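Long-range contacts in nitroreductase (Desulfitobacterium hafniense, PDB 3PXV), which binds flavin mononucleotide (FMN) and probably acts as an FMN-dependent oxidoreductase of the nitroreductase fold: residues 8-13 with 120-125; 49-54 with 98-103; 56-61 with 152-157; 89-94 with 165-170. One frame throughout, in Å; residues are numbered along the deposited sequence.

Interaction 1 of 4, residues 8-13 with 120-125; sequences KVIAER and IALAAT. With FMN (flavin mononucleotide), chain F.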
# COMPACT_ATOMS: atom_id res chain seq x y z
N LYS B 8 -11.30 -9.47 -9.53
CA LYS B 8 -10.68 -10.00 -10.76
C LYS B 8 -9.47 -9.12 -11.10
O LYS B 8 -8.38 -9.61 -11.45
CB LYS B 8 -11.69 -10.07 -11.90
CG LYS B 8 -11.13 -10.46 -13.29
CD LYS B 8 -12.27 -10.79 -14.31
CE LYS B 8 -11.77 -10.92 -15.77
NZ LYS B 8 -11.42 -9.59 -16.37
N VAL B 9 -9.65 -7.81 -10.91
CA VAL B 9 -8.59 -6.86 -11.15
C VAL B 9 -7.44 -7.12 -10.20
O VAL B 9 -6.29 -7.07 -10.59
CB VAL B 9 -9.10 -5.41 -11.09
CG1 VAL B 9 -7.92 -4.44 -10.99
CG2 VAL B 9 -9.98 -5.11 -12.34
N ILE B 10 -7.75 -7.41 -8.94
CA ILE B 10 -6.71 -7.71 -7.96
C ILE B 10 -5.96 -8.96 -8.41
O ILE B 10 -4.74 -8.96 -8.39
CB ILE B 10 -7.32 -7.91 -6.55
CG1 ILE B 10 -7.79 -6.57 -6.00
CG2 ILE B 10 -6.32 -8.60 -5.62
CD1 ILE B 10 -8.87 -6.65 -4.92
N ALA B 11 -6.69 -9.98 -8.89
CA ALA B 11 -6.10 -11.25 -9.29
C ALA B 11 -5.25 -11.17 -10.55
O ALA B 11 -4.22 -11.86 -10.65
CB ALA B 11 -7.18 -12.34 -9.47
N GLU B 12 -5.70 -10.38 -11.52
CA GLU B 12 -5.03 -10.31 -12.82
C GLU B 12 -3.88 -9.30 -12.92
O GLU B 12 -3.12 -9.36 -13.87
CB GLU B 12 -6.06 -10.02 -13.92
CG GLU B 12 -6.55 -8.57 -13.98
CD GLU B 12 -7.83 -8.41 -14.82
OE1 GLU B 12 -8.26 -9.38 -15.48
OE2 GLU B 12 -8.41 -7.31 -14.78
N ARG B 13 -3.77 -8.39 -11.95
CA ARG B 13 -2.74 -7.37 -11.95
C ARG B 13 -1.42 -8.06 -11.91
O ARG B 13 -1.20 -8.92 -11.09
CB ARG B 13 -2.86 -6.46 -10.76
CG ARG B 13 -1.73 -5.38 -10.69
CD ARG B 13 -1.21 -5.16 -9.24
NE ARG B 13 -0.84 -6.47 -8.71
CZ ARG B 13 0.28 -7.14 -9.00
NH1 ARG B 13 1.24 -6.63 -9.76
NH2 ARG B 13 0.46 -8.32 -8.46
N ILE B 120 -2.99 3.02 -7.45
CA ILE B 120 -2.65 3.33 -8.83
C ILE B 120 -2.65 2.05 -9.69
O ILE B 120 -3.31 1.99 -10.74
CB ILE B 120 -1.24 3.99 -8.96
CG1 ILE B 120 -1.22 5.36 -8.28
CG2 ILE B 120 -0.84 4.06 -10.45
CD1 ILE B 120 0.10 6.10 -8.31
N ALA B 121 -1.93 1.03 -9.23
CA ALA B 121 -1.77 -0.18 -10.02
C ALA B 121 -3.11 -0.83 -10.30
O ALA B 121 -3.39 -1.25 -11.43
CB ALA B 121 -0.79 -1.18 -9.35
N LEU B 122 -3.97 -0.90 -9.28
CA LEU B 122 -5.29 -1.51 -9.47
C LEU B 122 -6.15 -0.65 -10.40
O LEU B 122 -6.83 -1.18 -11.30
CB LEU B 122 -5.99 -1.81 -8.13
CG LEU B 122 -5.28 -2.85 -7.26
CD1 LEU B 122 -6.07 -3.13 -6.01
CD2 LEU B 122 -5.03 -4.15 -8.01
N ALA B 123 -6.11 0.67 -10.20
CA ALA B 123 -6.88 1.55 -11.10
C ALA B 123 -6.41 1.40 -12.56
O ALA B 123 -7.21 1.29 -13.47
CB ALA B 123 -6.82 3.01 -10.63
N ALA B 124 -5.10 1.35 -12.77
CA ALA B 124 -4.57 1.22 -14.12
C ALA B 124 -5.00 -0.11 -14.74
O ALA B 124 -5.43 -0.18 -15.91
CB ALA B 124 -3.06 1.33 -14.10
N THR B 125 -4.94 -1.16 -13.93
CA THR B 125 -5.24 -2.50 -14.43
C THR B 125 -6.71 -2.60 -14.83
O THR B 125 -7.01 -3.25 -15.83
CB THR B 125 -4.88 -3.59 -13.41
OG1 THR B 125 -3.47 -3.56 -13.16
CG2 THR B 125 -5.24 -4.92 -13.94
N1 FMN F . 10.06 -4.84 -10.47
C2 FMN F . 11.06 -4.37 -11.30
O2 FMN F . 11.31 -4.91 -12.38
N3 FMN F . 11.79 -3.28 -10.93
C4 FMN F . 11.56 -2.63 -9.74
O4 FMN F . 12.26 -1.67 -9.46
C4A FMN F . 10.55 -3.11 -8.89
N5 FMN F . 10.28 -2.50 -7.70
C5A FMN F . 9.13 -2.81 -7.01
C6 FMN F . 8.74 -2.00 -5.94
C7 FMN F . 7.58 -2.28 -5.23
C7M FMN F . 7.20 -1.39 -4.10
C8 FMN F . 6.82 -3.38 -5.58
C8M FMN F . 5.57 -3.73 -4.86
C9 FMN F . 7.20 -4.19 -6.65
C9A FMN F . 8.37 -3.91 -7.38
N10 FMN F . 8.80 -4.69 -8.44
C10 FMN F . 9.80 -4.22 -9.27
C1' FMN F . 7.82 -5.66 -9.03
C2' FMN F . 7.90 -6.98 -8.28
O2' FMN F . 9.04 -7.68 -8.73
C3' FMN F . 6.61 -7.77 -8.50
O3' FMN F . 5.50 -7.06 -7.99
C4' FMN F . 6.69 -9.11 -7.80
O4' FMN F . 7.72 -9.82 -8.41
C5' FMN F . 5.38 -9.90 -7.89
O5' FMN F . 5.03 -10.09 -9.25
P FMN F . 3.68 -9.47 -9.85
O1P FMN F . 3.71 -9.70 -11.33
O2P FMN F . 3.56 -7.96 -9.59
O3P FMN F . 2.58 -10.25 -9.20
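T125 OG1 is a polar atom with several neighbours: it donates to A121 O at 2.9 Å, shares a hydrogen bond with N131, and rests 3.5 Å from R13 CG. A121 O also accepts T125 N, and the two donors arrive from opposite faces of its carbonyl plane. R13 is the first residue past helix 5-12; the segments 8-12 and 120-125 cross at 104°, their axes 9.3 Å apart. CG of R13 lies anti to the backbone N (chi1 177°), which sets it against the threonine hydroxyl. The chain bends at chi2, with CD beside A121 CB and L122 CD2, and again at chi3; its guanidinium meets the FMN phosphate. R13 NH1 donates to FMN O2P at 2.7 Å and R13 NH2 to FMN O3P at 3.0 Å, with a weak third bond from NH2 to FMN O2P, and the phosphorus lies in the guanidinium plane. Among the apolar contacts, I10 CG1 meets L122 CD1 at 3.8 Å, while V9 CG1 packs on T125 CB at 4.0 Å. Q38 of the second subunit packs on I10 and R13. An alanine in place of R13 would probably leave O2P and O3P short of these donors and open a gap beside A121. S15, R17, K175 and H178 also hydrogen-bond the FMN. The apolar stem thus lies along helix 106-126, while its charged end would offset the negative phosphate.

Interaction 2 of 4, residues 49-54 with 98-103; sequences RVIVVK and VVPIDP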
# COMPACT_ATOMS: atom_id res chain seq x y z
N ARG B 49 2.65 13.10 -2.97
CA ARG B 49 2.13 13.86 -4.12
C ARG B 49 2.03 12.87 -5.28
O ARG B 49 2.72 11.85 -5.28
CB ARG B 49 3.04 15.01 -4.56
CG ARG B 49 3.25 16.13 -3.57
CD ARG B 49 1.98 16.94 -3.32
NE ARG B 49 2.28 18.05 -2.41
CZ ARG B 49 2.43 17.95 -1.08
NH1 ARG B 49 2.31 16.79 -0.47
NH2 ARG B 49 2.73 19.03 -0.36
N VAL B 50 1.19 13.19 -6.26
CA VAL B 50 0.98 12.32 -7.42
C VAL B 50 1.45 13.10 -8.65
O VAL B 50 0.73 13.97 -9.16
CB VAL B 50 -0.50 11.89 -7.52
CG1 VAL B 50 -0.79 11.10 -8.79
CG2 VAL B 50 -0.87 11.10 -6.29
N ILE B 51 2.68 12.79 -9.11
CA ILE B 51 3.28 13.47 -10.23
C ILE B 51 3.22 12.56 -11.46
O ILE B 51 3.93 11.56 -11.53
CB ILE B 51 4.76 13.85 -9.90
CG1 ILE B 51 4.81 14.70 -8.64
CG2 ILE B 51 5.42 14.61 -11.06
CD1 ILE B 51 6.18 14.98 -8.17
N VAL B 52 2.36 12.91 -12.42
CA VAL B 52 2.19 12.12 -13.65
C VAL B 52 3.21 12.61 -14.65
O VAL B 52 3.06 13.69 -15.21
CB VAL B 52 0.76 12.28 -14.28
CG1 VAL B 52 0.69 11.55 -15.61
CG2 VAL B 52 -0.33 11.74 -13.35
N VAL B 53 4.24 11.81 -14.87
CA VAL B 53 5.34 12.18 -15.74
C VAL B 53 5.16 11.59 -17.12
O VAL B 53 5.01 10.40 -17.26
CB VAL B 53 6.70 11.73 -15.15
CG1 VAL B 53 7.84 12.25 -16.01
CG2 VAL B 53 6.85 12.23 -13.74
N LYS B 54 5.20 12.45 -18.14
CA LYS B 54 5.08 12.05 -19.55
C LYS B 54 6.27 12.52 -20.40
O LYS B 54 6.36 12.16 -21.56
CB LYS B 54 3.81 12.65 -20.18
CG LYS B 54 2.54 12.36 -19.40
CD LYS B 54 1.28 12.57 -20.23
CE LYS B 54 1.16 13.91 -20.85
NZ LYS B 54 -0.05 14.00 -21.70
N VAL B 98 5.28 9.28 -10.32
CA VAL B 98 6.29 9.33 -9.26
C VAL B 98 5.61 9.80 -7.99
O VAL B 98 4.90 10.79 -8.03
CB VAL B 98 7.44 10.30 -9.65
CG1 VAL B 98 8.47 10.40 -8.52
CG2 VAL B 98 8.10 9.80 -10.98
N VAL B 99 5.82 9.08 -6.89
CA VAL B 99 5.22 9.40 -5.59
C VAL B 99 6.29 9.79 -4.58
O VAL B 99 6.91 8.93 -3.96
CB VAL B 99 4.37 8.26 -5.02
CG1 VAL B 99 3.65 8.73 -3.76
CG2 VAL B 99 3.35 7.82 -6.01
N PRO B 100 6.56 11.09 -4.46
CA PRO B 100 7.52 11.51 -3.45
C PRO B 100 6.85 11.52 -2.08
O PRO B 100 5.63 11.57 -1.97
CB PRO B 100 7.86 12.94 -3.89
CG PRO B 100 6.61 13.41 -4.50
CD PRO B 100 6.12 12.23 -5.28
N ILE B 101 7.65 11.48 -1.02
CA ILE B 101 7.08 11.43 0.31
C ILE B 101 7.86 12.30 1.28
O ILE B 101 9.02 12.66 1.02
CB ILE B 101 7.00 9.96 0.85
CG1 ILE B 101 8.38 9.32 0.98
CG2 ILE B 101 6.14 9.05 -0.01
CD1 ILE B 101 8.31 8.04 1.82
N ASP B 102 7.20 12.66 2.38
CA ASP B 102 7.81 13.45 3.44
C ASP B 102 8.59 12.44 4.29
O ASP B 102 7.99 11.55 4.86
CB ASP B 102 6.72 14.15 4.26
CG ASP B 102 7.28 15.12 5.32
OD1 ASP B 102 8.49 15.12 5.59
OD2 ASP B 102 6.48 15.90 5.88
N PRO B 103 9.92 12.55 4.34
CA PRO B 103 10.68 11.60 5.15
C PRO B 103 10.63 11.80 6.67
O PRO B 103 11.05 10.92 7.40
CB PRO B 103 12.12 11.82 4.65
CG PRO B 103 12.14 13.21 4.19
CD PRO B 103 10.80 13.47 3.60
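I51 and V98 form an antiparallel hydrogen-bonded pair at one side of the four-stranded antiparallel sheet of the FMN-dependent nitroreductase fold, joining strand 50-53 to strand 95-101. This is the tight part of the contact. V98 N donates to I51 O at 2.9 Å, and I51 N returns a bond to V98 O at 3.2 Å, each donor tilted only slightly from the carbonyl plane it meets. On the face bearing these two residues, V53 CG2 touches V98 CG2 at 3.9 Å. I51 CD1 reaches P100 CD at 4.0 Å, its CG1 having been placed anti to the carbonyl carbon (chi1 -57°). F156 covers both I51 and P100. V50 and V52 turn to the other face and pack on helix 26-36.

Toward R49 the ladder slackens. The next hydrogen-bonded pair would be R49 with P100, but a proline has no N-H to give, and what remains is a weak bond from R49 N to P100 O at 3.5 Å. The arginine side chain touches the proline ring through CB, then leads away from 98-103, to lie beside P157; the residue is partly exposed. The outer flank of strand 50-53 pairs in parallel with a strand of the second subunit, so the sheet continues through the dimer. In place of the missing donor, R49 O is met by carbon: P100 CD at 3.4 Å, and V99 CA at 3.5 Å in a CA-H...O contact.

Interaction 3 of 4, residues 56-61 with 152-157; sequences KELMQE and KRLGFP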
# COMPACT_ATOMS: atom_id res chain seq x y z
N LYS B 56 9.58 12.46 -22.07
CA LYS B 56 10.51 11.39 -22.45
C LYS B 56 11.96 11.71 -22.05
O LYS B 56 12.67 10.86 -21.49
CB LYS B 56 10.44 11.13 -23.95
CG LYS B 56 11.14 9.85 -24.40
CD LYS B 56 11.06 9.63 -25.95
CE LYS B 56 11.52 8.21 -26.34
NZ LYS B 56 11.54 7.95 -27.83
N GLU B 57 12.38 12.93 -22.31
CA GLU B 57 13.74 13.34 -22.01
C GLU B 57 14.06 13.12 -20.54
O GLU B 57 15.06 12.47 -20.22
CB GLU B 57 13.96 14.81 -22.41
CG GLU B 57 15.35 15.36 -22.10
CD GLU B 57 16.46 14.59 -22.79
OE1 GLU B 57 16.18 13.93 -23.82
OE2 GLU B 57 17.62 14.64 -22.31
N LEU B 58 13.20 13.61 -19.65
CA LEU B 58 13.42 13.50 -18.20
C LEU B 58 13.45 12.03 -17.80
O LEU B 58 14.27 11.62 -16.99
CB LEU B 58 12.34 14.27 -17.41
CG LEU B 58 12.35 14.25 -15.88
CD1 LEU B 58 13.68 14.69 -15.29
CD2 LEU B 58 11.24 15.11 -15.33
N MSE B 59 12.55 11.23 -18.37
CA MSE B 59 12.50 9.81 -18.06
C MSE B 59 13.81 9.12 -18.46
O MSE B 59 14.38 8.40 -17.65
CB MSE B 59 11.30 9.15 -18.73
CG MSE B 59 9.95 9.53 -18.09
SE MSE B 59 8.58 8.28 -18.59
CE MSE B 59 9.37 6.74 -17.77
N GLN B 60 14.29 9.36 -19.69
CA GLN B 60 15.57 8.80 -20.16
C GLN B 60 16.74 9.23 -19.29
O GLN B 60 17.66 8.45 -19.03
CB GLN B 60 15.87 9.18 -21.63
CG GLN B 60 14.96 8.54 -22.70
CD GLN B 60 15.36 8.94 -24.15
OE1 GLN B 60 15.79 10.06 -24.40
NE2 GLN B 60 15.21 8.01 -25.09
N GLU B 61 16.73 10.48 -18.83
CA GLU B 61 17.85 10.98 -18.02
C GLU B 61 17.90 10.31 -16.66
O GLU B 61 18.96 9.93 -16.20
CB GLU B 61 17.81 12.51 -17.91
CG GLU B 61 18.13 13.23 -19.22
CD GLU B 61 18.25 14.74 -19.08
OE1 GLU B 61 18.47 15.23 -17.95
OE2 GLU B 61 18.16 15.46 -20.11
N LYS B 152 13.41 19.30 -8.70
CA LYS B 152 12.79 20.50 -9.23
C LYS B 152 12.14 20.22 -10.57
O LYS B 152 11.06 20.70 -10.86
CB LYS B 152 13.81 21.64 -9.37
CG LYS B 152 14.30 22.16 -8.04
CD LYS B 152 15.30 23.32 -8.21
CE LYS B 152 16.60 22.87 -8.89
NZ LYS B 152 17.67 23.92 -8.81
N ARG B 153 12.79 19.44 -11.41
CA ARG B 153 12.19 19.14 -12.71
C ARG B 153 10.88 18.36 -12.53
O ARG B 153 9.95 18.54 -13.31
CB ARG B 153 13.18 18.39 -13.59
CG ARG B 153 14.39 19.23 -13.93
CD ARG B 153 15.43 18.43 -14.67
NE ARG B 153 15.00 18.06 -16.01
CZ ARG B 153 15.76 17.37 -16.86
NH1 ARG B 153 16.98 16.96 -16.51
NH2 ARG B 153 15.28 17.09 -18.06
N LEU B 154 10.81 17.54 -11.49
CA LEU B 154 9.58 16.77 -11.22
C LEU B 154 8.57 17.60 -10.47
O LEU B 154 7.39 17.32 -10.54
CB LEU B 154 9.91 15.51 -10.43
CG LEU B 154 10.59 14.42 -11.27
CD1 LEU B 154 11.31 13.41 -10.39
CD2 LEU B 154 9.56 13.75 -12.17
N GLY B 155 9.04 18.61 -9.75
CA GLY B 155 8.20 19.48 -8.97
C GLY B 155 7.93 18.96 -7.57
O GLY B 155 6.90 19.25 -6.99
N PHE B 156 8.86 18.20 -7.01
CA PHE B 156 8.73 17.70 -5.64
C PHE B 156 8.56 18.86 -4.67
O PHE B 156 9.16 19.91 -4.87
CB PHE B 156 10.03 17.00 -5.22
CG PHE B 156 10.16 15.57 -5.64
CD1 PHE B 156 9.44 15.04 -6.71
CD2 PHE B 156 11.11 14.77 -5.02
CE1 PHE B 156 9.60 13.72 -7.09
CE2 PHE B 156 11.29 13.46 -5.40
CZ PHE B 156 10.55 12.93 -6.45
N PRO B 157 7.78 18.68 -3.59
CA PRO B 157 7.78 19.73 -2.57
C PRO B 157 9.12 19.71 -1.83
O PRO B 157 9.76 18.65 -1.72
CB PRO B 157 6.65 19.31 -1.60
CG PRO B 157 5.87 18.25 -2.31
CD PRO B 157 6.74 17.65 -3.36
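R153 and L58 join the C-terminal end of helix 147-154, closed by a Schellman motif, to the first turns of helix 56-72. The ionic part is a salt bridge in which R153 NH1 donates to E61 OE1 at 2.7 Å. The carboxylate oxygen lies close to the guanidinium plane, but the donor stands 43° above the plane of the carboxylate, and the two flat groups are turned 68° apart. Each partner has a second mate: E61 OE1 also pairs with R146, and R153 NH1 with E149, one turn back on its own helix. R146, E61, R153 and E149 are thus linked through shared ion pairs, acid and base in turn.

The apolar part is carried by L58. Its CG lies anti to the backbone N (chi1 177°), and beyond it CD1 sits over the centre of the R153 guanidinium, 3.6 Å above the plane. The leucine and arginine side chains run past one another in opposite directions. An alanine in place of R153 would probably leave E61 with one basic partner fewer and uncover the L58 methyl that faces the guanidinium.

The backbone part is the helix end itself. G155, with positive phi, is the C-prime residue: F156 N returns to S151 O, and G155 N makes a weak bond to K152 O. Just past it, the ring of F156 meets that of F141. Deeper in, L154 reaches strand 50-53 through V53, and its CD2 meets the other branch of L58, CD2, at 3.8 Å.

Interaction 4 of 4, residues 89-94 with 165-170; sequences LFYGAP and SVLLGH. With FMN (flavin mononucleotide), chain F.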
# COMPACT_ATOMS: atom_id res chain seq x y z
N LEU B 89 15.52 0.03 -17.23
CA LEU B 89 15.07 0.18 -15.87
C LEU B 89 13.55 0.47 -15.96
O LEU B 89 12.78 -0.04 -15.16
CB LEU B 89 15.90 1.31 -15.26
CG LEU B 89 16.48 1.29 -13.85
CD1 LEU B 89 17.18 -0.01 -13.51
CD2 LEU B 89 17.44 2.49 -13.70
N PHE B 90 13.13 1.22 -16.98
CA PHE B 90 11.72 1.53 -17.17
C PHE B 90 11.01 0.72 -18.25
O PHE B 90 9.86 0.99 -18.58
CB PHE B 90 11.52 3.02 -17.40
CG PHE B 90 12.08 3.88 -16.30
CD1 PHE B 90 12.13 3.43 -14.98
CD2 PHE B 90 12.49 5.17 -16.57
CE1 PHE B 90 12.64 4.25 -13.96
CE2 PHE B 90 12.98 5.99 -15.57
CZ PHE B 90 13.06 5.54 -14.26
N TYR B 91 11.69 -0.30 -18.77
CA TYR B 91 11.15 -1.22 -19.76
C TYR B 91 10.42 -0.57 -20.95
O TYR B 91 9.45 -1.11 -21.49
CB TYR B 91 10.24 -2.23 -19.05
CG TYR B 91 10.90 -2.88 -17.83
CD1 TYR B 91 11.91 -3.85 -17.98
CD2 TYR B 91 10.51 -2.53 -16.54
CE1 TYR B 91 12.50 -4.43 -16.86
CE2 TYR B 91 11.11 -3.11 -15.42
CZ TYR B 91 12.10 -4.05 -15.58
OH TYR B 91 12.67 -4.61 -14.46
N GLY B 92 10.91 0.59 -21.37
CA GLY B 92 10.33 1.31 -22.51
C GLY B 92 9.01 2.01 -22.23
O GLY B 92 8.30 2.37 -23.17
N ALA B 93 8.67 2.16 -20.95
CA ALA B 93 7.41 2.80 -20.55
C ALA B 93 7.46 4.24 -20.96
O ALA B 93 8.48 4.90 -20.73
CB ALA B 93 7.19 2.70 -19.05
N PRO B 94 6.37 4.75 -21.54
CA PRO B 94 6.32 6.12 -22.00
C PRO B 94 5.87 7.13 -20.94
O PRO B 94 5.85 8.32 -21.21
CB PRO B 94 5.31 6.04 -23.15
CG PRO B 94 4.34 5.00 -22.66
CD PRO B 94 5.16 4.00 -21.92
N SER B 165 7.34 4.52 -7.44
CA SER B 165 6.81 4.98 -8.71
C SER B 165 6.06 3.87 -9.33
O SER B 165 6.28 2.74 -8.99
CB SER B 165 7.95 5.40 -9.65
OG SER B 165 8.74 4.29 -10.03
N VAL B 166 5.15 4.19 -10.24
CA VAL B 166 4.42 3.16 -10.97
C VAL B 166 4.53 3.50 -12.43
O VAL B 166 4.10 4.56 -12.82
CB VAL B 166 2.93 3.11 -10.63
CG1 VAL B 166 2.30 1.94 -11.39
CG2 VAL B 166 2.73 2.98 -9.11
N LEU B 167 5.09 2.59 -13.22
CA LEU B 167 5.24 2.83 -14.66
C LEU B 167 3.93 2.44 -15.33
O LEU B 167 3.26 1.50 -14.87
CB LEU B 167 6.40 2.03 -15.24
CG LEU B 167 7.73 2.08 -14.48
CD1 LEU B 167 8.70 1.09 -15.10
CD2 LEU B 167 8.30 3.52 -14.46
N LEU B 168 3.57 3.15 -16.40
CA LEU B 168 2.31 2.93 -17.07
C LEU B 168 2.44 2.92 -18.59
O LEU B 168 3.21 3.67 -19.16
CB LEU B 168 1.32 4.04 -16.69
CG LEU B 168 1.02 4.32 -15.20
CD1 LEU B 168 0.14 5.53 -15.08
CD2 LEU B 168 0.40 3.12 -14.48
N GLY B 169 1.65 2.06 -19.23
CA GLY B 169 1.60 1.99 -20.68
C GLY B 169 0.77 0.81 -21.15
O GLY B 169 -0.07 0.33 -20.41
N HIS B 170 0.99 0.39 -22.38
CA HIS B 170 0.35 -0.79 -22.94
C HIS B 170 1.39 -1.89 -23.03
O HIS B 170 2.53 -1.63 -23.44
CB HIS B 170 -0.25 -0.49 -24.31
CG HIS B 170 -1.44 0.40 -24.25
ND1 HIS B 170 -2.69 -0.06 -23.88
CD2 HIS B 170 -1.58 1.73 -24.47
CE1 HIS B 170 -3.55 0.95 -23.89
NE2 HIS B 170 -2.89 2.05 -24.24
N1 FMN F . 10.06 -4.84 -10.47
C2 FMN F . 11.06 -4.37 -11.30
O2 FMN F . 11.31 -4.91 -12.38
N3 FMN F . 11.79 -3.28 -10.93
C4 FMN F . 11.56 -2.63 -9.74
O4 FMN F . 12.26 -1.67 -9.46
C4A FMN F . 10.55 -3.11 -8.89
N5 FMN F . 10.28 -2.50 -7.70
C5A FMN F . 9.13 -2.81 -7.01
C6 FMN F . 8.74 -2.00 -5.94
C7 FMN F . 7.58 -2.28 -5.23
C7M FMN F . 7.20 -1.39 -4.10
C8 FMN F . 6.82 -3.38 -5.58
C8M FMN F . 5.57 -3.73 -4.86
C9 FMN F . 7.20 -4.19 -6.65
C9A FMN F . 8.37 -3.91 -7.38
N10 FMN F . 8.80 -4.69 -8.44
C10 FMN F . 9.80 -4.22 -9.27
C1' FMN F . 7.82 -5.66 -9.03
C2' FMN F . 7.90 -6.98 -8.28
O2' FMN F . 9.04 -7.68 -8.73
C3' FMN F . 6.61 -7.77 -8.50
O3' FMN F . 5.50 -7.06 -7.99
C4' FMN F . 6.69 -9.11 -7.80
O4' FMN F . 7.72 -9.82 -8.41
C5' FMN F . 5.38 -9.90 -7.89
O5' FMN F . 5.03 -10.09 -9.25
P FMN F . 3.68 -9.47 -9.85
O1P FMN F . 3.71 -9.70 -11.33
O2P FMN F . 3.56 -7.96 -9.59
O3P FMN F . 2.58 -10.25 -9.20
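L167 points from strand 161-169 into a type I' beta turn running from F90 to A93, and its two methyls divide the work. The leucine side chain crosses that of F90 at about a right angle, so that CD2 comes obliquely to the phenyl ring, 3.9 Å from F90 CD1. The other methyl, L167 CD1, lies against the backbone of the turn, 3.7 Å from F90 O. The same methyl lies near the edge of the Y91 ring, with Y91 CD2 at 4.3 Å. Nearer the main chain, L167 CB meets A93 CB at 3.9 Å, and beyond it P94 CD stands 3.4 Å from L168 O, where G169, lacking a side chain, leaves the proline room.

No hydrogen bond links the two segments; the turn is closed by its own bond from A93 N to F90 O at 2.9 Å, and is held from outside by E63, which accepts from the backbone N of L89 and F90. Y91, at positive phi, has CG anti to the carbonyl carbon (chi1 -50°), and its ring extends to the flavin. FMN O2 lies near the plane of that ring, at its edge, where Y91 OH donates to it over a short 2.5 Å. The apolar packing is consistent with a settled turn, whose long polar side chain reaches the cofactor, and a donor at O2 is likely to draw electron density toward the pyrimidine end of the isoalloxazine.

How the interactions relate
From the N terminus, interaction 1 closes the widest of the four loops, running from the end of helix 5-12 to the last part of helix 106-126. Interaction 2 is nested within it, closing strand 50-53 onto strand 95-101. Interaction 3 starts just after, at helix 56-72, and closes beyond both on helix 147-154, so it crosses them. Interaction 4 begins at 89-94 and ends last, on strand 161-169, crossing the other three. Interactions 2 and 3 touch where I51 meets L154 O, 3 and 4 where M59 meets F90, and 1 and 4 where A124 meets L168. Together they tie sheet, helices and both ends of the FMN into one interlocked domain.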